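PDB 3G5S: methylenetetrahydrofolate--tRNA-(uracil-5-)-methyltransferase trmFO from Thermus thermophilus, which uses an FAD cofactor and methylenetetrahydrofolate to methylate uridine 54 of tRNA at carbon 5, giving 5-methyluridine. Local coordinates for residues A[77-85]-A[99-108]; A[310-321]-A[382-392]. All coordinates share one frame; numbering follows the deposited sequence. Where two conformers were deposited one is given.

Interaction 1. Residues A[77-85]-A[99-108]; sequences LVMEAADLA and EFSGYITERL
The Y103 ring lies between L84 and R107: L84 CD1 sits over one face in a CH-pi contact, 3.9 Å from the ring centroid, while R107 CG, one turn further along the same helix, lies against the opposite face near its rim. The carboxylate of E80 comes in at the phenol edge. F100 carries I104 CD1 on one face and meets V78 CG1 at its rim, where CZ is 3.8 Å from that methyl; the backbone N of A82 also lies at the ring edge. With CG trans to the amide nitrogen in both aromatics (chi1 178° in Y103), the rings flank the methyl of A81, which packs 3.5 Å from I104 CG1. The helices come together here, A81 CA and F100 CA being 5.1 Å apart, with the short axes at 136°. The packing is knobs-into-holes: Y103 enters the hole formed by L77, E80, A81 and L84, and L77 enters that of Y103, I104, R107 and L108. On the inner side L77, R107 and L108 rest against helix 11-22, whose first residues belong to the glycine-rich segment predicted to bind FAD. At the other end, a water joins A81 O to E99 O, and another joins L84 O to E99 OE1. Y103 OH donates to E80 OE1 at 2.9 Å, on its anti side and 27° out of the carboxylate plane, and receives a weak bond from R107 NH1, whose salt bridge to E80 OE1 is long at 3.6 Å. The phenol hydroxyl thus sits between a carboxylate and a guanidinium group, and their opposite charges probably polarise its O-H toward the carboxylate.

Interaction 2. Residues A[310-321]-A[382-392]; sequences NTYLNAPRLLGE and LATANPEGFQP. With GSH (glutathione), chain C; EDO (1,2-ethanediol), chain F.
F390 O is gripped by two hydroxyls: Y312 OH donates to it at 2.7 Å, in the carbonyl plane and on a lone pair, and O1 of a bound ethanediol, probably from the crystallisation liquor, donates at 2.8 Å. The same Y312 OH accepts from the amino group of glutathione, GSH N1, at 2.9 Å. P392 presents CG to one face of the tyrosine, 3.8 Å from the ring centroid and almost exactly on the normal, a CH-pi contact. A phenylalanine in place of Y312 would probably keep this proline contact but leave F390 O without this hydroxyl donor and the glutathione amine without this acceptor. Y312 belongs to strand 309-313, which pairs antiparallel with 154-155 and runs into helix 315-318, capped by N314. The N-cap side chain works in two directions: OD1 accepts from R317 N, and ND2 donates to P387 O at 2.9 Å, nearly straight at 165° and close to the amide plane. P387 O is also taken by F390 N, closing a type II turn that overlaps the Asx turn of N386. With its ring trans to the backbone nitrogen (chi1 172°), F390 reaches under the helix start, where P316 CD sits over the ring centre, 3.5 Å from the centroid. Beyond it, A383 CB packs on E321 N at 3.5 Å, and A315 CB on L382 CB.

The two contacts follow one another along the chain; their centres lie 30 Å apart and about 16 Å separates their nearest atoms. Each is tied in sequence to a five-stranded parallel sheet consistent with a Rossmann-type FAD-binding fold: helix 97-109 of interaction 1 leads into edge strand 114-117, whereas segment 310-321 of interaction 2 precedes the other edge strand, 331-333. In interaction 1 the side chain of F100 lies about 8 Å from FAD; interaction 2 contributes Y312, G389, F390 and Q391 to the glutathione pocket. One contact is thus helix packing beside the nucleotide-binding fold, the other part of a ligand site.

Interaction 1. Residues A[77-85]-A[99-108]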
loop_
_atom_site.group_PDB
_atom_site.type_symbol
_atom_site.label_atom_id
_atom_site.label_comp_id
_atom_site.label_asym_id
_atom_site.label_seq_id
_atom_site.Cartn_x
_atom_site.Cartn_y
_atom_site.Cartn_z
ATOM N N LEU A 77 -2.607 -18.584 -4.691
ATOM C CA LEU A 77 -1.409 -19.301 -5.097
ATOM C C LEU A 77 -0.184 -18.815 -4.330
ATOM O O LEU A 77 0.686 -19.602 -3.949
ATOM C CB LEU A 77 -1.188 -19.131 -6.598
ATOM C CG LEU A 77 0.042 -19.806 -7.202
ATOM C CD1 LEU A 77 -0.018 -21.309 -7.010
ATOM C CD2 LEU A 77 0.144 -19.455 -8.680
ATOM N N VAL A 78 -0.096 -17.508 -4.131
ATOM C CA VAL A 78 0.999 -16.939 -3.358
ATOM C C VAL A 78 1.026 -17.519 -1.940
ATOM O O VAL A 78 2.090 -17.881 -1.442
ATOM C CB VAL A 78 0.945 -15.396 -3.368
ATOM C CG1 VAL A 78 1.797 -14.795 -2.258
ATOM C CG2 VAL A 78 1.398 -14.881 -4.736
HETATM N N MSE A 79 -0.135 -17.650 -1.303
HETATM C CA MSE A 79 -0.149 -18.243 0.035
HETATM C C MSE A 79 0.192 -19.736 0.017
HETATM O O MSE A 79 0.862 -20.215 0.924
HETATM C CB MSE A 79 -1.474 -17.988 0.750
HETATM C CG MSE A 79 -1.693 -16.538 1.138
HETATM SE SE MSE A 79 -0.268 -15.785 2.227
HETATM C CE MSE A 79 -0.396 -17.022 3.723
ATOM N N GLU A 80 -0.250 -20.468 -1.005
ATOM C CA GLU A 80 0.139 -21.871 -1.139
ATOM C C GLU A 80 1.654 -21.979 -1.220
ATOM O O GLU A 80 2.281 -22.790 -0.535
ATOM C CB GLU A 80 -0.461 -22.484 -2.403
ATOM C CG GLU A 80 -1.951 -22.704 -2.370
ATOM C CD GLU A 80 -2.457 -23.471 -3.587
ATOM O OE1 GLU A 80 -1.634 -23.911 -4.419
ATOM O OE2 GLU A 80 -3.685 -23.617 -3.712
ATOM N N ALA A 81 2.236 -21.160 -2.090
ATOM C CA ALA A 81 3.672 -21.168 -2.284
ATOM C C ALA A 81 4.391 -20.819 -0.994
ATOM O O ALA A 81 5.409 -21.422 -0.665
ATOM C CB ALA A 81 4.054 -20.183 -3.381
ATOM N N ALA A 82 3.879 -19.827 -0.278
ATOM C CA ALA A 82 4.510 -19.408 0.964
ATOM C C ALA A 82 4.439 -20.498 2.030
ATOM O O ALA A 82 5.407 -20.750 2.746
ATOM C CB ALA A 82 3.872 -18.135 1.472
ATOM N N ASP A 83 3.283 -21.143 2.136
ATOM C CA ASP A 83 3.098 -22.204 3.120
ATOM C C ASP A 83 4.030 -23.384 2.845
ATOM O O ASP A 83 4.539 -24.013 3.774
ATOM C CB ASP A 83 1.632 -22.647 3.158
ATOM C CG ASP A 83 0.733 -21.643 3.868
ATOM O OD1 ASP A 83 1.218 -20.919 4.763
ATOM O OD2 ASP A 83 -0.472 -21.583 3.554
ATOM N N LEU A 84 4.267 -23.668 1.567
ATOM C CA LEU A 84 5.148 -24.763 1.185
ATOM C C LEU A 84 6.632 -24.400 1.268
ATOM O O LEU A 84 7.480 -25.279 1.429
ATOM C CB LEU A 84 4.796 -25.271 -0.216
ATOM C CG LEU A 84 3.419 -25.927 -0.350
ATOM C CD1 LEU A 84 3.048 -26.143 -1.815
ATOM C CD2 LEU A 84 3.355 -27.237 0.429
ATOM N N ALA A 85 6.939 -23.110 1.152
ATOM C CA ALA A 85 8.322 -22.639 1.143
ATOM C C ALA A 85 8.705 -21.991 2.468
ATOM O O ALA A 85 9.754 -21.362 2.582
ATOM C CB ALA A 85 8.534 -21.652 -0.007
ATOM N N GLU A 99 12.230 -21.438 -3.817
ATOM C CA GLU A 99 11.155 -22.425 -3.749
ATOM C C GLU A 99 9.792 -21.766 -3.945
ATOM O O GLU A 99 8.890 -22.337 -4.562
ATOM C CB GLU A 99 11.184 -23.164 -2.412
ATOM C CG GLU A 99 12.300 -24.181 -2.288
ATOM C CD GLU A 99 12.445 -24.719 -0.875
ATOM O OE1 GLU A 99 11.528 -24.496 -0.053
ATOM O OE2 GLU A 99 13.476 -25.363 -0.587
ATOM N N PHE A 100 9.653 -20.555 -3.418
ATOM C CA PHE A 100 8.437 -19.773 -3.562
ATOM C C PHE A 100 8.154 -19.464 -5.031
ATOM O O PHE A 100 7.097 -19.819 -5.557
ATOM C CB PHE A 100 8.581 -18.491 -2.730
ATOM C CG PHE A 100 7.460 -17.501 -2.891
ATOM C CD1 PHE A 100 7.587 -16.435 -3.768
ATOM C CD2 PHE A 100 6.307 -17.596 -2.127
ATOM C CE1 PHE A 100 6.577 -15.507 -3.908
ATOM C CE2 PHE A 100 5.298 -16.671 -2.261
ATOM C CZ PHE A 100 5.431 -15.622 -3.153
ATOM N N SER A 101 9.104 -18.822 -5.702
ATOM C CA SER A 101 8.868 -18.421 -7.086
ATOM C C SER A 101 8.847 -19.631 -8.014
ATOM O O SER A 101 8.151 -19.626 -9.030
ATOM C CB SER A 101 9.907 -17.402 -7.543
ATOM O OG SER A 101 11.163 -18.025 -7.724
ATOM N N GLY A 102 9.601 -20.668 -7.663
ATOM C CA GLY A 102 9.617 -21.880 -8.461
ATOM C C GLY A 102 8.260 -22.554 -8.509
ATOM O O GLY A 102 7.791 -22.961 -9.571
ATOM N N TYR A 103 7.625 -22.677 -7.346
ATOM C CA TYR A 103 6.306 -23.295 -7.256
ATOM C C TYR A 103 5.272 -22.501 -8.048
ATOM O O TYR A 103 4.481 -23.067 -8.802
ATOM C CB TYR A 103 5.882 -23.424 -5.787
ATOM C CG TYR A 103 4.503 -24.009 -5.565
ATOM C CD1 TYR A 103 4.314 -25.381 -5.476
ATOM C CD2 TYR A 103 3.393 -23.188 -5.425
ATOM C CE1 TYR A 103 3.053 -25.914 -5.264
ATOM C CE2 TYR A 103 2.131 -23.714 -5.210
ATOM C CZ TYR A 103 1.966 -25.075 -5.135
ATOM O OH TYR A 103 0.711 -25.603 -4.921
ATOM N N ILE A 104 5.276 -21.185 -7.869
ATOM C CA ILE A 104 4.336 -20.323 -8.571
ATOM C C ILE A 104 4.521 -20.431 -10.087
ATOM O O ILE A 104 3.552 -20.549 -10.841
ATOM C CB ILE A 104 4.488 -18.867 -8.093
ATOM C CG1 ILE A 104 4.030 -18.761 -6.631
ATOM C CG2 ILE A 104 3.701 -17.921 -8.977
ATOM C CD1 ILE A 104 4.376 -17.457 -5.969
ATOM N N THR A 105 5.773 -20.403 -10.521
ATOM C CA THR A 105 6.088 -20.470 -11.940
ATOM C C THR A 105 5.641 -21.804 -12.536
ATOM O O THR A 105 5.073 -21.849 -13.623
ATOM C CB THR A 105 7.587 -20.255 -12.180
ATOM O OG1 THR A 105 7.967 -18.962 -11.692
ATOM C CG2 THR A 105 7.904 -20.347 -13.663
ATOM N N GLU A 106 5.894 -22.893 -11.815
ATOM C CA GLU A 106 5.481 -24.216 -12.272
ATOM C C GLU A 106 3.960 -24.357 -12.369
ATOM O O GLU A 106 3.443 -24.867 -13.366
ATOM C CB GLU A 106 6.055 -25.309 -11.367
ATOM C CG GLU A 106 7.572 -25.408 -11.389
ATOM C CD GLU A 106 8.092 -26.574 -10.566
ATOM O OE1 GLU A 106 7.500 -27.673 -10.646
ATOM O OE2 GLU A 106 9.095 -26.395 -9.841
ATOM N N ARG A 107 3.241 -23.908 -11.341
ATOM C CA ARG A 107 1.787 -24.062 -11.333
ATOM C C ARG A 107 1.147 -23.266 -12.465
ATOM O O ARG A 107 0.244 -23.748 -13.137
ATOM C CB ARG A 107 1.174 -23.652 -9.985
ATOM C CG ARG A 107 1.495 -24.567 -8.799
ATOM C CD ARG A 107 1.132 -26.023 -9.040
ATOM N NE ARG A 107 -0.261 -26.241 -9.426
ATOM C CZ ARG A 107 -1.291 -26.252 -8.582
ATOM N NH1 ARG A 107 -1.102 -26.026 -7.291
ATOM N NH2 ARG A 107 -2.518 -26.482 -9.031
ATOM N N LEU A 108 1.616 -22.040 -12.671
ATOM C CA LEU A 108 1.090 -21.205 -13.745
ATOM C C LEU A 108 1.451 -21.756 -15.121
ATOM O O LEU A 108 0.583 -21.964 -15.970
ATOM C CB LEU A 108 1.595 -19.770 -13.598
ATOM C CG LEU A 108 0.832 -18.939 -12.569
ATOM C CD1 LEU A 108 1.597 -17.684 -12.195
ATOM C CD2 LEU A 108 -0.552 -18.598 -13.087
HETATM O O HOH W 1 6.635 -23.127 -2.611
HETATM O O HOH W 2 9.369 -25.859 -0.793
#

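Interaction 2. Residues A[310-321]-A[382-392]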
loop_
_atom_site.group_PDB
_atom_site.type_symbol
_atom_site.label_atom_id
_atom_site.label_comp_id
_atom_site.label_asym_id
_atom_site.label_seq_id
_atom_site.Cartn_x
_atom_site.Cartn_y
_atom_site.Cartn_z
ATOM N N ASN A 310 9.290 4.292 -7.080
ATOM C CA ASN A 310 8.052 3.526 -6.984
ATOM C C ASN A 310 7.031 4.116 -7.937
ATOM O O ASN A 310 6.448 5.153 -7.649
ATOM C CB ASN A 310 7.527 3.597 -5.535
ATOM C CG ASN A 310 6.345 2.661 -5.263
ATOM O OD1 ASN A 310 6.523 1.490 -4.923
ATOM N ND2 ASN A 310 5.129 3.193 -5.368
ATOM N N THR A 311 6.818 3.466 -9.077
ATOM C CA THR A 311 5.782 3.897 -10.010
ATOM C C THR A 311 4.416 3.422 -9.550
ATOM O O THR A 311 4.219 2.235 -9.285
ATOM C CB THR A 311 6.056 3.373 -11.409
ATOM O OG1 THR A 311 7.257 3.985 -11.886
ATOM C CG2 THR A 311 4.927 3.731 -12.343
ATOM N N TYR A 312 3.471 4.350 -9.460
ATOM C CA TYR A 312 2.119 4.001 -9.060
ATOM C C TYR A 312 1.110 5.037 -9.536
ATOM O O TYR A 312 1.452 6.188 -9.816
ATOM C CB TYR A 312 2.029 3.794 -7.532
ATOM C CG TYR A 312 2.162 5.068 -6.725
ATOM C CD1 TYR A 312 3.403 5.660 -6.517
ATOM C CD2 TYR A 312 1.050 5.685 -6.172
ATOM C CE1 TYR A 312 3.525 6.829 -5.785
ATOM C CE2 TYR A 312 1.164 6.854 -5.435
ATOM C CZ TYR A 312 2.407 7.425 -5.246
ATOM O OH TYR A 312 2.548 8.592 -4.522
ATOM N N LEU A 313 -0.138 4.601 -9.613
ATOM C CA LEU A 313 -1.255 5.428 -10.035
ATOM C C LEU A 313 -1.972 6.111 -8.880
ATOM O O LEU A 313 -1.963 5.625 -7.742
ATOM C CB LEU A 313 -2.275 4.560 -10.764
ATOM C CG LEU A 313 -1.769 3.932 -12.058
ATOM C CD1 LEU A 313 -2.739 2.868 -12.517
ATOM C CD2 LEU A 313 -1.569 4.991 -13.141
ATOM N N ASN A 314 -2.620 7.226 -9.195
ATOM C CA ASN A 314 -3.500 7.877 -8.250
ATOM C C ASN A 314 -4.793 7.084 -8.180
ATOM O O ASN A 314 -5.737 7.324 -8.930
ATOM C CB ASN A 314 -3.768 9.325 -8.654
ATOM C CG ASN A 314 -4.382 10.110 -7.528
ATOM O OD1 ASN A 314 -5.373 9.675 -6.938
ATOM N ND2 ASN A 314 -3.784 11.248 -7.191
ATOM N N ALA A 315 -4.815 6.105 -7.287
ATOM C CA ALA A 315 -5.957 5.209 -7.189
ATOM C C ALA A 315 -7.272 5.938 -6.908
ATOM O O ALA A 315 -8.273 5.654 -7.556
ATOM C CB ALA A 315 -5.702 4.098 -6.177
ATOM N N PRO A 316 -7.288 6.896 -5.959
ATOM C CA PRO A 316 -8.593 7.510 -5.696
ATOM C C PRO A 316 -9.159 8.250 -6.907
ATOM O O PRO A 316 -10.379 8.308 -7.068
ATOM C CB PRO A 316 -8.304 8.483 -4.545
ATOM C CG PRO A 316 -7.096 7.935 -3.880
ATOM C CD PRO A 316 -6.281 7.269 -4.949
ATOM N N ARG A 317 -8.294 8.794 -7.754
ATOM C CA ARG A 317 -8.770 9.486 -8.946
ATOM C C ARG A 317 -9.138 8.534 -10.079
ATOM O O ARG A 317 -9.986 8.862 -10.897
ATOM C CB ARG A 317 -7.720 10.478 -9.443
ATOM C CG ARG A 317 -7.487 11.669 -8.525
ATOM C CD ARG A 317 -8.769 12.460 -8.250
ATOM N NE ARG A 317 -9.373 13.019 -9.456
ATOM C CZ ARG A 317 -9.051 14.196 -9.978
ATOM N NH1 ARG A 317 -8.116 14.944 -9.408
ATOM N NH2 ARG A 317 -9.660 14.623 -11.079
ATOM N N LEU A 318 -8.494 7.371 -10.139
ATOM C CA LEU A 318 -8.588 6.506 -11.317
ATOM C C LEU A 318 -9.332 5.189 -11.138
ATOM O O LEU A 318 -9.861 4.666 -12.114
ATOM C CB LEU A 318 -7.202 6.187 -11.861
ATOM C CG LEU A 318 -6.382 7.367 -12.376
ATOM C CD1 LEU A 318 -5.049 6.874 -12.916
ATOM C CD2 LEU A 318 -7.136 8.182 -13.430
ATOM N N LEU A 319 -9.322 4.633 -9.924
ATOM C CA LEU A 319 -9.794 3.268 -9.683
ATOM C C LEU A 319 -10.991 3.196 -8.749
ATOM O O LEU A 319 -11.095 3.957 -7.788
ATOM C CB LEU A 319 -8.672 2.408 -9.081
ATOM C CG LEU A 319 -7.363 2.312 -9.867
ATOM C CD1 LEU A 319 -6.330 1.493 -9.102
ATOM C CD2 LEU A 319 -7.592 1.716 -11.248
ATOM N N GLY A 320 -11.882 2.248 -9.021
ATOM C CA GLY A 320 -12.898 1.874 -8.059
ATOM C C GLY A 320 -12.362 0.854 -7.064
ATOM O O GLY A 320 -11.257 0.330 -7.223
ATOM N N GLU A 321 -13.153 0.554 -6.039
ATOM C CA GLU A 321 -12.751 -0.433 -5.032
ATOM C C GLU A 321 -12.668 -1.844 -5.626
ATOM O O GLU A 321 -12.111 -2.754 -5.012
ATOM C CB GLU A 321 -13.693 -0.409 -3.828
ATOM C CG GLU A 321 -15.081 -0.971 -4.086
ATOM C CD GLU A 321 -16.004 0.014 -4.761
ATOM O OE1 GLU A 321 -15.617 1.187 -4.927
ATOM O OE2 GLU A 321 -17.129 -0.387 -5.127
ATOM N N LEU A 382 -8.020 2.636 -1.234
ATOM C CA LEU A 382 -7.515 3.029 -2.551
ATOM C C LEU A 382 -8.523 3.889 -3.300
ATOM O O LEU A 382 -8.159 4.869 -3.961
ATOM C CB LEU A 382 -7.153 1.805 -3.398
ATOM C CG LEU A 382 -6.000 0.924 -2.920
ATOM C CD1 LEU A 382 -5.808 -0.240 -3.885
ATOM C CD2 LEU A 382 -4.702 1.722 -2.740
ATOM N N ALA A 383 -9.796 3.517 -3.200
ATOM C CA ALA A 383 -10.834 4.169 -3.984
ATOM C C ALA A 383 -11.291 5.491 -3.381
ATOM O O ALA A 383 -11.817 6.336 -4.102
ATOM C CB ALA A 383 -12.021 3.237 -4.162
ATOM N N THR A 384 -11.100 5.670 -2.071
ATOM C CA THR A 384 -11.727 6.789 -1.365
ATOM C C THR A 384 -10.770 7.692 -0.586
ATOM O O THR A 384 -11.208 8.657 0.032
ATOM C CB THR A 384 -12.837 6.296 -0.395
ATOM O OG1 THR A 384 -12.259 5.485 0.638
ATOM C CG2 THR A 384 -13.900 5.491 -1.142
ATOM N N ALA A 385 -9.477 7.386 -0.611
ATOM C CA ALA A 385 -8.516 8.188 0.130
ATOM C C ALA A 385 -8.381 9.584 -0.469
ATOM O O ALA A 385 -8.822 9.855 -1.587
ATOM C CB ALA A 385 -7.165 7.494 0.178
ATOM N N ASN A 386 -7.774 10.479 0.303
ATOM C CA ASN A 386 -7.442 11.820 -0.159
ATOM C C ASN A 386 -6.616 11.744 -1.448
ATOM O O ASN A 386 -5.531 11.170 -1.448
ATOM C CB ASN A 386 -6.650 12.519 0.950
ATOM C CG ASN A 386 -6.526 14.013 0.743
ATOM O OD1 ASN A 386 -6.520 14.503 -0.386
ATOM N ND2 ASN A 386 -6.405 14.747 1.845
ATOM N N PRO A 387 -7.120 12.322 -2.558
ATOM C CA PRO A 387 -6.409 12.170 -3.834
ATOM C C PRO A 387 -5.212 13.107 -3.992
ATOM O O PRO A 387 -4.321 12.859 -4.817
ATOM C CB PRO A 387 -7.478 12.520 -4.869
ATOM C CG PRO A 387 -8.398 13.466 -4.152
ATOM C CD PRO A 387 -8.408 13.025 -2.708
ATOM N N GLU A 388 -5.202 14.190 -3.228
ATOM C CA GLU A 388 -4.158 15.194 -3.375
ATOM C C GLU A 388 -2.868 14.681 -2.759
ATOM O O GLU A 388 -2.785 14.491 -1.550
ATOM C CB GLU A 388 -4.593 16.500 -2.711
ATOM C CG GLU A 388 -5.882 17.061 -3.284
ATOM C CD GLU A 388 -5.795 17.314 -4.776
ATOM O OE1 GLU A 388 -6.792 17.051 -5.482
ATOM O OE2 GLU A 388 -4.728 17.772 -5.242
ATOM N N GLY A 389 -1.862 14.443 -3.589
ATOM C CA GLY A 389 -0.619 13.867 -3.106
ATOM C C GLY A 389 -0.762 12.426 -2.628
ATOM O O GLY A 389 -0.030 11.984 -1.749
ATOM N N PHE A 390 -1.707 11.689 -3.211
ATOM C CA PHE A 390 -1.944 10.302 -2.830
ATOM C C PHE A 390 -0.657 9.493 -2.829
ATOM O O PHE A 390 0.126 9.555 -3.787
ATOM C CB PHE A 390 -2.958 9.647 -3.778
ATOM C CG PHE A 390 -3.105 8.170 -3.563
ATOM C CD1 PHE A 390 -3.835 7.683 -2.490
ATOM C CD2 PHE A 390 -2.502 7.268 -4.423
ATOM C CE1 PHE A 390 -3.959 6.331 -2.282
ATOM C CE2 PHE A 390 -2.622 5.913 -4.219
ATOM C CZ PHE A 390 -3.350 5.444 -3.141
ATOM N N GLN A 391 -0.442 8.754 -1.731
ATOM C CA GLN A 391 0.714 7.879 -1.512
ATOM C C GLN A 391 0.246 6.425 -1.367
ATOM O O GLN A 391 -0.916 6.179 -1.044
ATOM C CB GLN A 391 1.461 8.280 -0.228
ATOM C CG GLN A 391 2.089 9.664 -0.247
ATOM C CD GLN A 391 3.181 9.791 -1.288
ATOM O OE1 GLN A 391 4.106 8.982 -1.346
ATOM N NE2 GLN A 391 3.074 10.808 -2.121
ATOM N N PRO A 392 1.151 5.456 -1.579
ATOM C CA PRO A 392 0.739 4.049 -1.479
ATOM C C PRO A 392 0.406 3.599 -0.063
ATOM O O PRO A 392 0.846 4.199 0.922
ATOM C CB PRO A 392 1.962 3.280 -1.987
ATOM C CG PRO A 392 2.752 4.305 -2.809
ATOM C CD PRO A 392 2.531 5.597 -2.075
HETATM N N1 GSH C . 4.475 10.798 -4.627
HETATM C CA1 GSH C . 3.470 11.628 -5.264
HETATM C C1 GSH C . 4.026 12.462 -6.407
HETATM O O11 GSH C . 5.346 12.253 -6.806
HETATM O O12 GSH C . 3.277 13.048 -7.118
HETATM C CB1 GSH C . 2.639 12.454 -4.285
HETATM C CG1 GSH C . 3.218 13.781 -3.811
HETATM C CD1 GSH C . 4.427 13.754 -2.878
HETATM O OE1 GSH C . 5.057 12.767 -2.675
HETATM N N2 GSH C . 4.769 14.986 -2.224
HETATM C CA2 GSH C . 5.816 15.028 -1.253
HETATM C C2 GSH C . 5.282 15.151 0.171
HETATM O O2 GSH C . 5.004 16.216 0.614
HETATM C CB2 GSH C . 6.737 16.176 -1.634
HETATM S SG2 GSH C . 8.282 16.318 -0.712
HETATM N N3 GSH C . 5.568 14.053 1.073
HETATM C CA3 GSH C . 5.246 14.186 2.478
HETATM C C3 GSH C . 3.762 14.068 2.793
HETATM O O31 GSH C . 3.245 14.688 3.670
HETATM O O32 GSH C . 2.997 13.424 1.841
HETATM C C1 EDO F . -0.052 9.924 -7.198
HETATM O O1 EDO F . -0.045 10.921 -6.173
HETATM C C2 EDO F . 0.029 10.628 -8.545
HETATM O O2 EDO F . -1.131 11.453 -8.693
HETATM O O HOH W 3 -6.085 15.014 -7.186
#